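Local coordinates for protein thiosulfate reductase (Thermus thermophilus, PDB 2VPZ) that probably acts as a molybdenum-dependent oxidoreductase that reduces polysulfide or thiosulfate, using a molybdopterin guanine dinucleotide cofactor and a 4Fe-4S cluster, at residues 464-467 against 472-475; 86-91 against 466-471. All blocks are in the same frame, centred on the assembly; numbering follows the deposited sequence.

Contact 1: residues 464-467 against 472-475; sequences AIDV and HVMW. With MGD (2-amino-5,6-dimercapto-7-methyl-3,7,8a,9-tetrahydro-8-oxa-1,3,9,10-tetraaza-anthracen-4-one guanosine dinucleotide), chain H.
At the C-terminal end of parallel strand 462-466, where one molybdopterin guanine dinucleotide (MGD) is bound, Ala464 and Asp466 meet Val473 and His472 of the loop that follows. No hydrogen bond joins the two segments directly; they meet by packing, and both lie against the same nucleotide. The methyl of Ala464 lies against the backbone of Val473, CB to CA 4.3 Å, while Val473 CG2 touches Asp466 OD1 at 3.7 Å. That same CG2 also sits over the rim of one face of the His472 ring.

The Asp466 carboxylate faces the ribose and uses both oxygens: OD1 accepts O3' of MGD at 2.7 Å and OD2 accepts O2' at 2.6 Å. Val467 N gives OD2 a second bond (2.8 Å) through the anti lone pair, which helps fix the carboxylate's rotation. An acidic side chain gripping the ribose diol at a strand end recalls Rossmann-type nucleotide sites. One residue earlier, Ile465 O receives the guanine amine N2 at 3.0 Å in a nearly straight bond (165°). With its CG between backbone N and carbonyl carbon (chi1 77°), His472 turns its ring edge to the ribose, placing NE2 3.6 Å from O3' and nearly in plane.

Strand 462-466 runs between parallel strands 435-438 and 479-481; Val473 rests on Ile479, and His472 packs on Leu442 and Phe443 of helix 442-445.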
# COMPACT_ATOMS: atom_id res chain seq x y z
N ALA A 464 -43.54 37.76 -9.80
CA ALA A 464 -42.44 36.90 -9.37
C ALA A 464 -41.51 37.68 -8.43
O ALA A 464 -41.05 38.75 -8.78
CB ALA A 464 -41.65 36.34 -10.60
N ILE A 465 -41.25 37.11 -7.25
CA ILE A 465 -40.40 37.72 -6.20
C ILE A 465 -39.14 36.82 -6.13
O ILE A 465 -39.22 35.65 -5.75
CB ILE A 465 -41.19 37.75 -4.84
CG1 ILE A 465 -42.67 38.04 -5.11
CG2 ILE A 465 -40.56 38.79 -3.89
CD1 ILE A 465 -43.51 38.39 -3.87
N ASP A 466 -37.98 37.39 -6.46
CA ASP A 466 -36.74 36.60 -6.55
C ASP A 466 -35.49 37.47 -6.40
O ASP A 466 -35.60 38.66 -6.08
CB ASP A 466 -36.72 35.96 -7.96
CG ASP A 466 -36.06 34.54 -7.98
OD1 ASP A 466 -36.79 33.56 -8.26
OD2 ASP A 466 -34.85 34.44 -7.77
N VAL A 467 -34.30 36.91 -6.64
CA VAL A 467 -33.06 37.69 -6.59
C VAL A 467 -32.26 37.75 -7.91
O VAL A 467 -31.68 38.79 -8.25
CB VAL A 467 -32.00 37.20 -5.57
CG1 VAL A 467 -30.74 38.10 -5.64
CG2 VAL A 467 -32.57 37.15 -4.15
N HIS A 472 -37.60 32.22 -15.87
CA HIS A 472 -39.05 32.37 -15.55
C HIS A 472 -39.40 33.69 -14.80
O HIS A 472 -40.57 33.96 -14.58
CB HIS A 472 -39.58 31.26 -14.65
CG HIS A 472 -39.21 31.40 -13.23
ND1 HIS A 472 -39.99 31.97 -12.29
CD2 HIS A 472 -38.03 31.19 -12.65
CE1 HIS A 472 -39.32 32.11 -11.17
NE2 HIS A 472 -38.11 31.63 -11.36
N VAL A 473 -38.41 34.45 -14.34
CA VAL A 473 -38.65 35.73 -13.65
C VAL A 473 -38.88 36.83 -14.73
O VAL A 473 -39.69 37.77 -14.54
CB VAL A 473 -37.44 36.16 -12.72
CG1 VAL A 473 -37.67 37.56 -12.13
CG2 VAL A 473 -37.23 35.11 -11.60
N MET A 474 -38.19 36.70 -15.86
CA MET A 474 -38.29 37.63 -16.97
C MET A 474 -39.50 37.38 -17.92
O MET A 474 -39.50 37.79 -19.08
CB MET A 474 -36.96 37.72 -17.75
CG MET A 474 -35.69 37.83 -16.87
SD MET A 474 -35.76 39.21 -15.67
CE MET A 474 -35.71 40.67 -16.80
N TRP A 475 -40.51 36.68 -17.41
CA TRP A 475 -41.80 36.46 -18.13
C TRP A 475 -42.89 37.17 -17.32
O TRP A 475 -44.07 37.09 -17.66
CB TRP A 475 -42.19 34.98 -18.23
CG TRP A 475 -41.63 34.27 -19.41
CD1 TRP A 475 -40.31 34.18 -19.78
CD2 TRP A 475 -42.37 33.54 -20.40
NE1 TRP A 475 -40.19 33.43 -20.93
CE2 TRP A 475 -41.44 33.02 -21.32
CE3 TRP A 475 -43.73 33.26 -20.57
CZ2 TRP A 475 -41.82 32.25 -22.43
CZ3 TRP A 475 -44.13 32.49 -21.67
CH2 TRP A 475 -43.16 31.98 -22.59
PB MGD H . -34.44 26.12 -7.30
O1B MGD H . -34.03 25.67 -8.67
O2B MGD H . -33.38 26.39 -6.27
O3B MGD H . -35.59 25.06 -6.89
O3A MGD H . -37.44 23.47 -6.33
PA MGD H . -37.05 25.01 -6.19
O1A MGD H . -36.76 25.51 -4.78
O2A MGD H . -38.00 25.75 -7.07
O5' MGD H . -35.24 27.46 -7.41
C5' MGD H . -35.14 28.48 -6.42
C4' MGD H . -35.67 29.76 -7.07
O4' MGD H . -35.74 30.63 -5.94
C3' MGD H . -34.73 30.42 -8.05
O3' MGD H . -35.56 31.23 -8.90
C2' MGD H . -33.87 31.29 -7.12
O2' MGD H . -33.32 32.33 -7.89
C1' MGD H . -34.87 31.79 -6.08
N9 MGD H . -34.37 32.22 -4.72
C8 MGD H . -33.34 31.71 -4.05
N7 MGD H . -33.15 32.27 -2.83
C5 MGD H . -34.13 33.18 -2.66
C6 MGD H . -34.60 34.14 -1.56
O6 MGD H . -33.97 34.29 -0.46
N1 MGD H . -35.72 34.88 -1.85
C2 MGD H . -36.42 34.79 -3.03
N2 MGD H . -37.54 35.53 -3.29
N3 MGD H . -36.04 33.93 -3.98
C4 MGD H . -34.93 33.13 -3.91
C10 MGD H . -37.06 22.48 -5.33
C11 MGD H . -37.82 21.23 -5.64
O11 MGD H . -37.72 21.04 -7.05
C12 MGD H . -37.43 19.99 -4.91
S12 MGD H . -37.24 19.96 -3.21
C13 MGD H . -37.29 18.82 -5.53
S13 MGD H . -36.81 17.39 -4.84
C14 MGD H . -37.55 18.55 -6.91
N15 MGD H . -36.26 18.22 -7.58
C16 MGD H . -36.35 18.16 -8.95
C17 MGD H . -35.51 17.36 -9.86
O17 MGD H . -34.56 16.66 -9.40
N18 MGD H . -35.80 17.38 -11.16
C19 MGD H . -36.81 18.10 -11.68
N19 MGD H . -37.04 18.16 -13.03
N20 MGD H . -37.62 18.82 -10.89
C21 MGD H . -37.45 18.91 -9.58
N22 MGD H . -38.24 19.70 -8.85
C23 MGD H . -38.25 19.77 -7.43

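Contact 2: residues 86-91 against 466-471; sequences PQTTYD and DVLPQE. With MGD (2-amino-5,6-dimercapto-7-methyl-3,7,8a,9-tetrahydro-8-oxa-1,3,9,10-tetraaza-anthracen-4-one guanosine dinucleotide), chain H.
Thr88, in a turn after helix 80-84 within the range of the Fe4S4 domain family, packs against Val467 and Leu468, which follow strand 462-466 in the molybdopterin oxidoreductase region. Thr88 crosses both partners obliquely, and its methyl does the touching: CG2 lies 3.8 Å from Leu468 CD2 and 4.0 Å from Val467 CG1. With OG1 of Thr88 beside the backbone N (chi1 -65°), CG2 stands opposite that nitrogen and reaches both neighbours at once. Val467 answers with the branch that is likewise opposite its own backbone N.

Asp91 meets Leu468 at about a right angle. Its OD2 lies 3.1 Å from Leu468 CD2, short for a carboxylate oxygen against a methyl, so the exact spacing is doubtful. The polar partner of that oxygen is elsewhere, at Asn636 ND2.

The two branches of Leu468 face different ways: CD2 goes to the Thr88 turn, whereas CD1 comes within 4.2 Å of MGD O2'. The ribose lies beyond this apolar patch, held by the carboxylate of Asp466. With an alanine at Asp466, O2', O3' and the Val467 amide would probably be left without their shared acceptor, and the ribose would be freer to shift.

Pro469 centres an inverse gamma turn, after which the chain brings Gln470 to the sugar. Bent at chi2 (-116°), the Gln470 side chain turns its amide to the ribose, a near approach only, with OE1 3.5 Å from MGD O2'.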
# COMPACT_ATOMS: atom_id res chain seq x y z
N PRO A 86 -22.95 32.69 0.30
CA PRO A 86 -22.95 34.16 0.30
C PRO A 86 -22.64 34.93 -1.00
O PRO A 86 -23.00 36.11 -1.09
CB PRO A 86 -21.95 34.53 1.41
CG PRO A 86 -22.10 33.39 2.40
CD PRO A 86 -22.33 32.15 1.53
N GLN A 87 -22.04 34.34 -2.02
CA GLN A 87 -21.73 35.20 -3.16
C GLN A 87 -22.94 35.72 -3.98
O GLN A 87 -22.83 36.74 -4.69
CB GLN A 87 -20.57 34.66 -4.06
CG GLN A 87 -20.85 33.80 -5.32
CD GLN A 87 -21.63 34.52 -6.44
OE1 GLN A 87 -22.83 34.29 -6.60
NE2 GLN A 87 -20.95 35.35 -7.22
N THR A 88 -24.12 35.10 -3.88
CA THR A 88 -25.28 35.62 -4.63
C THR A 88 -25.57 37.09 -4.19
O THR A 88 -26.01 37.93 -4.99
CB THR A 88 -26.57 34.78 -4.45
OG1 THR A 88 -26.38 33.48 -4.99
CG2 THR A 88 -27.78 35.48 -5.14
N THR A 89 -25.31 37.38 -2.93
CA THR A 89 -25.51 38.71 -2.40
C THR A 89 -24.55 39.70 -3.07
O THR A 89 -24.85 40.88 -3.17
CB THR A 89 -25.26 38.76 -0.84
OG1 THR A 89 -26.00 37.73 -0.19
CG2 THR A 89 -25.65 40.13 -0.27
N TYR A 90 -23.41 39.20 -3.55
CA TYR A 90 -22.35 40.02 -4.19
C TYR A 90 -22.09 39.67 -5.64
O TYR A 90 -20.95 39.67 -6.13
CB TYR A 90 -21.08 39.94 -3.37
CG TYR A 90 -21.38 40.01 -1.89
CD1 TYR A 90 -21.21 38.89 -1.07
CD2 TYR A 90 -21.91 41.18 -1.32
CE1 TYR A 90 -21.58 38.92 0.29
CE2 TYR A 90 -22.28 41.23 0.03
CZ TYR A 90 -22.11 40.10 0.84
OH TYR A 90 -22.47 40.13 2.18
N ASP A 91 -23.19 39.37 -6.32
CA ASP A 91 -23.23 39.00 -7.72
C ASP A 91 -23.72 40.26 -8.53
O ASP A 91 -24.84 40.73 -8.30
CB ASP A 91 -24.20 37.78 -7.81
CG ASP A 91 -24.44 37.27 -9.26
OD1 ASP A 91 -23.85 37.83 -10.21
OD2 ASP A 91 -25.24 36.30 -9.41
N ASP A 466 -37.98 37.39 -6.46
CA ASP A 466 -36.74 36.60 -6.55
C ASP A 466 -35.49 37.47 -6.40
O ASP A 466 -35.60 38.66 -6.08
CB ASP A 466 -36.72 35.96 -7.96
CG ASP A 466 -36.06 34.54 -7.98
OD1 ASP A 466 -36.79 33.56 -8.26
OD2 ASP A 466 -34.85 34.44 -7.77
N VAL A 467 -34.30 36.91 -6.64
CA VAL A 467 -33.06 37.69 -6.59
C VAL A 467 -32.26 37.75 -7.91
O VAL A 467 -31.68 38.79 -8.25
CB VAL A 467 -32.00 37.20 -5.57
CG1 VAL A 467 -30.74 38.10 -5.64
CG2 VAL A 467 -32.57 37.15 -4.15
N LEU A 468 -32.24 36.65 -8.65
CA LEU A 468 -31.48 36.63 -9.88
C LEU A 468 -32.44 36.72 -11.10
O LEU A 468 -33.64 36.49 -10.94
CB LEU A 468 -30.59 35.35 -9.94
CG LEU A 468 -29.63 35.01 -8.76
CD1 LEU A 468 -29.40 33.47 -8.64
CD2 LEU A 468 -28.28 35.76 -8.92
N PRO A 469 -31.94 37.16 -12.28
CA PRO A 469 -32.81 37.25 -13.46
C PRO A 469 -32.81 35.91 -14.21
O PRO A 469 -32.15 35.75 -15.23
CB PRO A 469 -32.20 38.37 -14.29
CG PRO A 469 -30.75 38.42 -13.89
CD PRO A 469 -30.74 38.01 -12.42
N GLN A 470 -33.56 34.95 -13.65
CA GLN A 470 -33.70 33.59 -14.21
C GLN A 470 -34.58 33.58 -15.47
O GLN A 470 -35.17 34.61 -15.80
CB GLN A 470 -34.31 32.70 -13.16
CG GLN A 470 -33.48 32.51 -11.93
CD GLN A 470 -33.05 31.07 -11.77
OE1 GLN A 470 -32.36 30.69 -10.82
NE2 GLN A 470 -33.47 30.25 -12.74
N GLU A 471 -34.73 32.44 -16.13
CA GLU A 471 -35.58 32.42 -17.32
C GLU A 471 -37.10 32.59 -17.04
O GLU A 471 -37.83 33.08 -17.91
CB GLU A 471 -35.39 31.17 -18.20
CG GLU A 471 -36.26 31.23 -19.45
CD GLU A 471 -36.49 29.89 -20.10
OE1 GLU A 471 -37.10 29.85 -21.19
OE2 GLU A 471 -36.06 28.87 -19.51
PB MGD H . -34.44 26.12 -7.30
O1B MGD H . -34.03 25.67 -8.67
O2B MGD H . -33.38 26.39 -6.27
O3B MGD H . -35.59 25.06 -6.89
O3A MGD H . -37.44 23.47 -6.33
PA MGD H . -37.05 25.01 -6.19
O1A MGD H . -36.76 25.51 -4.78
O2A MGD H . -38.00 25.75 -7.07
O5' MGD H . -35.24 27.46 -7.41
C5' MGD H . -35.14 28.48 -6.42
C4' MGD H . -35.67 29.76 -7.07
O4' MGD H . -35.74 30.63 -5.94
C3' MGD H . -34.73 30.42 -8.05
O3' MGD H . -35.56 31.23 -8.90
C2' MGD H . -33.87 31.29 -7.12
O2' MGD H . -33.32 32.33 -7.89
C1' MGD H . -34.87 31.79 -6.08
N9 MGD H . -34.37 32.22 -4.72
C8 MGD H . -33.34 31.71 -4.05
N7 MGD H . -33.15 32.27 -2.83
C5 MGD H . -34.13 33.18 -2.66
C6 MGD H . -34.60 34.14 -1.56
O6 MGD H . -33.97 34.29 -0.46
N1 MGD H . -35.72 34.88 -1.85
C2 MGD H . -36.42 34.79 -3.03
N2 MGD H . -37.54 35.53 -3.29
N3 MGD H . -36.04 33.93 -3.98
C4 MGD H . -34.93 33.13 -3.91
C10 MGD H . -37.06 22.48 -5.33
C11 MGD H . -37.82 21.23 -5.64
O11 MGD H . -37.72 21.04 -7.05
C12 MGD H . -37.43 19.99 -4.91
S12 MGD H . -37.24 19.96 -3.21
C13 MGD H . -37.29 18.82 -5.53
S13 MGD H . -36.81 17.39 -4.84
C14 MGD H . -37.55 18.55 -6.91
N15 MGD H . -36.26 18.22 -7.58
C16 MGD H . -36.35 18.16 -8.95
C17 MGD H . -35.51 17.36 -9.86
O17 MGD H . -34.56 16.66 -9.40
N18 MGD H . -35.80 17.38 -11.16
C19 MGD H . -36.81 18.10 -11.68
N19 MGD H . -37.04 18.16 -13.03
N20 MGD H . -37.62 18.82 -10.89
C21 MGD H . -37.45 18.91 -9.58
N22 MGD H . -38.24 19.70 -8.85
C23 MGD H . -38.25 19.77 -7.43

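The two contacts share Asp466 and Val467, so the chain leaving strand 462-466 serves each in turn. Contact 1 is wholly buried; contact 2 is buried too, except that Thr88 is partly exposed. Contact 1 is local, folding that strand's end onto the loop that leads to the next strand of the parallel sheet, 479-481. Contact 2 joins parts far apart in sequence, the iron-sulfur family region and the molybdopterin region, with the Thr88 side chain about 11 Å from the cluster. Contact 1 combines apolar packing with a polar grip on ribose and guanine; contact 2 is chiefly methyl packing, its hydrogen bonds to the nucleotide coming from the shared Asp466, with Gln470 and Leu468 only close to the ribose.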